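Local coordinates for Tlr1174 protein (Synechococcus elongatus, PDB 2OZT) that converts 2-succinyl-6-hydroxy-2,4-cyclohexadiene-1-carboxylate to 2-succinylbenzoate with the help of a divalent metal ion, a step in phylloquinone biosynthesis, at residues E222-A227 / G240-K245; R267-S272 / P292-G297. One frame throughout, in Å; residues are numbered along the deposited sequence.

Overall arrangement
After the strands and helices of the N-terminal domain, the chain enters a barrel of parallel strands and outer helices, and both contacts lie late in it. Contact 1 closes first: the loop that follows strand 218-220 meets strand 241-244, with helix 227-235 in between. Contact 2 opens afterwards, in series. It brings strand 268-270 against residues 292-297, which follow helix 277-290. The two contacts neither nest nor cross. They meet because strands 241-244 and 268-270 are neighbours in the sheet: Ile244 N lies 2.8 Å from Val269 O, a probable hydrogen bond. Ser271 of contact 2 also packs on Val243 and Lys245 of contact 1, beside the active site.

Contact 1: E222-A227 / G240-K245; sequences ESVVSA and GFFVIK. With NA (sodium ion), chain D.
The side-chain nitrogen of Lys245 is gripped by two backbone carbonyls and one carboxylate. NZ donates to Val224 O across the contact at 2.9 Å. It also donates to Val243 O of its own strand, with NZ and O 2.7 Å apart. In both bonds the nitrogen sits above the carbonyl plane, 36° out of it. The third partner is Asp221, whose OD1 forms a salt bridge with NZ. The lysine chain is bent at chi2 (69°) and chi3 (60°), which folds CD and CE back toward the strand. The buried nitrogen is thus held by three oxygens.

Water 1 fills the corner between the backbones. It donates to Val224 O and to Val225 O, and accepts from Lys245 N at 2.8 Å. Val224 O therefore receives both Lys245 NZ and the water.

Val224 supplies the apolar part. Its CG1 reaches the edge of the Phe242 ring near the ring plane, 4.1 Å from CD1, and the two side chains cross at about a right angle. Its CG2 lies 3.6 Å from Val243 O. Trp233 of helix 227-235 touches both Val224 and Phe242.

CB of Glu222 points away from the strand, and OE1 of Glu222 binds the sodium ion at 2.7 Å, together with Asp167 and Asp221, while Asn169 holds OE2. Lys245 is the predicted proton acceptor, and Asp167 and Asp221 also bind magnesium. The arrangement is the metal and lysine site at the strand ends of the enolase-superfamily barrel.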
loop_
_atom_site.group_PDB
_atom_site.type_symbol
_atom_site.label_atom_id
_atom_site.label_comp_id
_atom_site.label_asym_id
_atom_site.label_seq_id
_atom_site.Cartn_x
_atom_site.Cartn_y
_atom_site.Cartn_z
ATOM N N GLU A 222 2.219 -0.040 -8.957
ATOM C CA GLU A 222 3.477 0.656 -9.199
ATOM C C GLU A 222 3.251 1.992 -9.879
ATOM O O GLU A 222 4.023 2.948 -9.655
ATOM C CB GLU A 222 4.399 -0.233 -10.052
ATOM C CG GLU A 222 5.023 -1.445 -9.304
ATOM C CD GLU A 222 4.193 -2.727 -9.260
ATOM O OE1 GLU A 222 2.983 -2.698 -9.560
ATOM O OE2 GLU A 222 4.761 -3.805 -8.862
ATOM N N SER A 223 2.174 2.104 -10.661
ATOM C CA SER A 223 1.877 3.356 -11.339
ATOM C C SER A 223 1.370 4.471 -10.435
ATOM O O SER A 223 1.382 5.651 -10.860
ATOM C CB SER A 223 0.831 3.142 -12.445
ATOM O OG SER A 223 1.388 2.491 -13.597
ATOM N N VAL A 224 0.858 4.096 -9.254
ATOM C CA VAL A 224 0.251 5.086 -8.359
ATOM C C VAL A 224 0.853 5.052 -6.957
ATOM O O VAL A 224 0.418 4.312 -6.095
ATOM C CB VAL A 224 -1.304 5.044 -8.339
ATOM C CG1 VAL A 224 -1.875 5.544 -9.697
ATOM C CG2 VAL A 224 -1.860 3.647 -8.037
ATOM N N VAL A 225 1.880 5.852 -6.767
ATOM C CA VAL A 225 2.537 5.971 -5.465
ATOM C C VAL A 225 2.059 7.253 -4.758
ATOM O O VAL A 225 1.497 7.215 -3.647
ATOM C CB VAL A 225 4.061 5.931 -5.654
ATOM C CG1 VAL A 225 4.791 6.162 -4.304
ATOM C CG2 VAL A 225 4.470 4.575 -6.303
ATOM N N SER A 226 2.236 8.377 -5.428
ATOM C CA SER A 226 1.924 9.688 -4.846
ATOM C C SER A 226 0.547 10.205 -5.232
ATOM O O SER A 226 -0.063 9.743 -6.222
ATOM C CB SER A 226 2.957 10.714 -5.328
ATOM O OG SER A 226 2.781 10.929 -6.734
ATOM N N ALA A 227 0.044 11.162 -4.441
ATOM C CA ALA A 227 -1.189 11.849 -4.810
ATOM C C ALA A 227 -1.143 12.410 -6.236
ATOM O O ALA A 227 -2.142 12.349 -6.986
ATOM C CB ALA A 227 -1.468 12.973 -3.796
ATOM N N GLY A 240 -10.375 1.734 -13.913
ATOM C CA GLY A 240 -10.129 0.633 -13.008
ATOM C C GLY A 240 -9.852 1.020 -11.568
ATOM O O GLY A 240 -10.373 2.039 -11.047
ATOM N N PHE A 241 -9.105 0.140 -10.917
ATOM C CA PHE A 241 -8.813 0.315 -9.499
ATOM C C PHE A 241 -7.475 0.995 -9.250
ATOM O O PHE A 241 -6.583 1.038 -10.088
ATOM C CB PHE A 241 -8.790 -1.041 -8.791
ATOM C CG PHE A 241 -10.135 -1.694 -8.717
ATOM C CD1 PHE A 241 -10.924 -1.612 -7.585
ATOM C CD2 PHE A 241 -10.611 -2.412 -9.816
ATOM C CE1 PHE A 241 -12.180 -2.213 -7.563
ATOM C CE2 PHE A 241 -11.837 -3.052 -9.781
ATOM C CZ PHE A 241 -12.643 -2.939 -8.656
ATOM N N PHE A 242 -7.362 1.582 -8.055
ATOM C CA PHE A 242 -6.114 2.229 -7.650
ATOM C C PHE A 242 -5.703 1.586 -6.328
ATOM O O PHE A 242 -6.527 1.524 -5.407
ATOM C CB PHE A 242 -6.404 3.691 -7.296
ATOM C CG PHE A 242 -6.842 4.581 -8.452
ATOM C CD1 PHE A 242 -5.937 5.417 -9.073
ATOM C CD2 PHE A 242 -8.186 4.650 -8.831
ATOM C CE1 PHE A 242 -6.364 6.287 -10.103
ATOM C CE2 PHE A 242 -8.592 5.523 -9.854
ATOM C CZ PHE A 242 -7.676 6.322 -10.468
ATOM N N VAL A 243 -4.485 1.072 -6.255
ATOM C CA VAL A 243 -3.992 0.498 -4.989
ATOM C C VAL A 243 -3.215 1.625 -4.281
ATOM O O VAL A 243 -2.180 2.080 -4.775
ATOM C CB VAL A 243 -3.094 -0.719 -5.252
ATOM C CG1 VAL A 243 -2.582 -1.311 -3.936
ATOM C CG2 VAL A 243 -3.871 -1.785 -6.069
ATOM N N ILE A 244 -3.756 2.118 -3.169
ATOM C CA ILE A 244 -3.194 3.281 -2.485
ATOM C C ILE A 244 -2.308 2.841 -1.337
ATOM O O ILE A 244 -2.774 2.108 -0.431
ATOM C CB ILE A 244 -4.352 4.102 -1.877
ATOM C CG1 ILE A 244 -5.346 4.586 -2.945
ATOM C CG2 ILE A 244 -3.809 5.311 -1.061
ATOM C CD1 ILE A 244 -4.718 5.454 -4.060
ATOM N N LYS A 245 -1.042 3.264 -1.381
ATOM C CA LYS A 245 -0.133 3.043 -0.246
ATOM C C LYS A 245 -0.090 4.319 0.560
ATOM O O LYS A 245 0.652 5.248 0.260
ATOM C CB LYS A 245 1.294 2.711 -0.706
ATOM C CG LYS A 245 1.449 1.289 -1.298
ATOM C CD LYS A 245 0.758 1.034 -2.676
ATOM C CE LYS A 245 1.262 1.942 -3.796
ATOM N NZ LYS A 245 0.485 1.569 -5.092
HETATM NA NA NA D . 1.493 -4.699 -8.572
HETATM O O HOH W 1 -0.351 5.086 -3.409
#

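Contact 2: R267-S272 / P292-G297; sequences RLVFSS and PCHALG. With PO4 (phosphate ion), chain B.
His294 has CG anti to its carbonyl carbon (chi1 -59°), and Val269 has CG2 in the same relation to its own carbonyl carbon, beside the backbone N. The two side chains meet at about a right angle, with Val269 CG2 4.0 Å from His294 CB. The imidazole edge faces Leu268 O, which lies in the ring plane 3.2 Å from CD2. NE2 donates to Gln266 O and ND1 to phosphate O4, in a nearly straight bond of 2.9 Å (172°). These bonds fix the ring flip. Ala295 N also holds the phosphate, probably a crystallisation ion.

Waters 2 and 3 bridge the backbones where they lie further apart, from Leu268 O to Cys293 N and from His294 O to Phe270 N. Beyond them the chains close. Gly297 N donates to Phe270 O and Ser272 N to Gly297 O, each at 2.8 Å. A single beta bridge thus joins Ser271 to Gly297. Phe270 packs CB on Leu296 CD2 and ring atom CD2 on Pro292 CB, 4.1 Å away. Leu296 is also backbone-bonded to Pro109, just before the first strand, 112-114. Residues 292-297 thus lie between the last parallel strand, 268-270, and the first, consistent with enolase-type barrel closure.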
loop_
_atom_site.group_PDB
_atom_site.type_symbol
_atom_site.label_atom_id
_atom_site.label_comp_id
_atom_site.label_asym_id
_atom_site.label_seq_id
_atom_site.Cartn_x
_atom_site.Cartn_y
_atom_site.Cartn_z
ATOM N N ARG A 267 -13.365 2.241 -6.071
ATOM C CA ARG A 267 -12.225 1.809 -6.877
ATOM C C ARG A 267 -10.896 1.782 -6.105
ATOM O O ARG A 267 -9.854 1.521 -6.683
ATOM C CB ARG A 267 -12.113 2.699 -8.123
ATOM C CG ARG A 267 -13.217 2.408 -9.182
ATOM C CD ARG A 267 -13.192 0.982 -9.619
ATOM N NE ARG A 267 -13.731 0.848 -10.965
ATOM C CZ ARG A 267 -14.758 0.071 -11.310
ATOM N NH1 ARG A 267 -15.371 -0.694 -10.411
ATOM N NH2 ARG A 267 -15.162 0.044 -12.575
ATOM N N LEU A 268 -10.920 2.086 -4.799
ATOM C CA LEU A 268 -9.689 2.063 -3.961
ATOM C C LEU A 268 -9.469 0.729 -3.258
ATOM O O LEU A 268 -10.405 0.122 -2.714
ATOM C CB LEU A 268 -9.742 3.159 -2.880
ATOM C CG LEU A 268 -9.952 4.572 -3.407
ATOM C CD1 LEU A 268 -9.775 5.527 -2.253
ATOM C CD2 LEU A 268 -8.996 4.934 -4.562
ATOM N N VAL A 269 -8.192 0.355 -3.208
ATOM C CA VAL A 269 -7.736 -0.755 -2.370
ATOM C C VAL A 269 -6.546 -0.210 -1.579
ATOM O O VAL A 269 -5.591 0.304 -2.160
ATOM C CB VAL A 269 -7.274 -1.946 -3.240
ATOM C CG1 VAL A 269 -6.644 -3.038 -2.359
ATOM C CG2 VAL A 269 -8.495 -2.530 -3.982
ATOM N N PHE A 270 -6.626 -0.283 -0.248
ATOM C CA PHE A 270 -5.529 0.221 0.542
ATOM C C PHE A 270 -4.526 -0.866 0.893
ATOM O O PHE A 270 -4.916 -1.925 1.354
ATOM C CB PHE A 270 -6.106 0.810 1.842
ATOM C CG PHE A 270 -6.946 2.037 1.629
ATOM C CD1 PHE A 270 -6.355 3.279 1.658
ATOM C CD2 PHE A 270 -8.322 1.950 1.449
ATOM C CE1 PHE A 270 -7.124 4.456 1.432
ATOM C CE2 PHE A 270 -9.098 3.088 1.204
ATOM C CZ PHE A 270 -8.488 4.337 1.247
ATOM N N SER A 271 -3.240 -0.575 0.671
ATOM C CA SER A 271 -2.199 -1.574 0.865
ATOM C C SER A 271 -0.990 -1.097 1.591
ATOM O O SER A 271 -0.807 0.117 1.843
ATOM C CB SER A 271 -1.791 -2.153 -0.496
ATOM O OG SER A 271 -0.946 -1.275 -1.175
ATOM N N SER A 272 -0.201 -2.087 2.003
ATOM C CA SER A 272 1.003 -1.837 2.796
ATOM C C SER A 272 2.244 -1.554 1.984
ATOM O O SER A 272 2.467 -2.143 0.928
ATOM C CB SER A 272 1.287 -3.053 3.676
ATOM O OG SER A 272 2.483 -2.855 4.431
ATOM N N PRO A 292 -13.052 1.321 4.156
ATOM C CA PRO A 292 -12.725 0.578 2.933
ATOM C C PRO A 292 -13.763 -0.498 2.596
ATOM O O PRO A 292 -14.370 -1.097 3.487
ATOM C CB PRO A 292 -11.349 -0.059 3.265
ATOM C CG PRO A 292 -11.296 -0.080 4.773
ATOM C CD PRO A 292 -12.052 1.159 5.206
ATOM N N CYS A 293 -13.918 -0.756 1.301
ATOM C CA CYS A 293 -14.867 -1.755 0.826
ATOM C C CYS A 293 -14.225 -2.922 0.103
ATOM O O CYS A 293 -14.911 -3.737 -0.543
ATOM C CB CYS A 293 -15.906 -1.114 -0.109
ATOM S SG CYS A 293 -15.215 -0.382 -1.563
ATOM N N HIS A 294 -12.900 -2.998 0.170
ATOM C CA HIS A 294 -12.156 -4.145 -0.369
ATOM C C HIS A 294 -11.119 -4.587 0.623
ATOM O O HIS A 294 -10.601 -3.759 1.412
ATOM C CB HIS A 294 -11.462 -3.758 -1.673
ATOM C CG HIS A 294 -12.423 -3.298 -2.726
ATOM N ND1 HIS A 294 -13.397 -4.127 -3.246
ATOM C CD2 HIS A 294 -12.571 -2.092 -3.345
ATOM C CE1 HIS A 294 -14.102 -3.458 -4.151
ATOM N NE2 HIS A 294 -13.639 -2.220 -4.218
ATOM N N ALA A 295 -10.794 -5.878 0.600
ATOM C CA ALA A 295 -9.808 -6.454 1.516
ATOM C C ALA A 295 -8.507 -5.680 1.394
ATOM O O ALA A 295 -8.055 -5.365 0.286
ATOM C CB ALA A 295 -9.537 -7.926 1.124
ATOM N N LEU A 296 -7.909 -5.381 2.544
ATOM C CA LEU A 296 -6.696 -4.570 2.578
ATOM C C LEU A 296 -5.455 -5.336 2.199
ATOM O O LEU A 296 -5.307 -6.537 2.565
ATOM C CB LEU A 296 -6.426 -4.038 4.011
ATOM C CG LEU A 296 -7.541 -3.278 4.725
ATOM C CD1 LEU A 296 -7.060 -2.841 6.111
ATOM C CD2 LEU A 296 -7.985 -2.050 3.869
ATOM N N GLY A 297 -4.538 -4.656 1.515
ATOM C CA GLY A 297 -3.279 -5.318 1.134
ATOM C C GLY A 297 -2.270 -5.233 2.267
ATOM O O GLY A 297 -1.139 -4.756 2.062
HETATM P P PO4 B . -12.764 -7.520 -2.011
HETATM O O1 PO4 B . -12.389 -7.792 -0.588
HETATM O O2 PO4 B . -11.632 -6.742 -2.588
HETATM O O3 PO4 B . -12.883 -8.865 -2.730
HETATM O O4 PO4 B . -14.038 -6.779 -2.375
HETATM O O HOH W 2 -11.445 0.255 -0.243
HETATM O O HOH W 3 -9.235 -1.390 0.570
HETATM O O HOH W 4 1.395 -4.729 0.039
#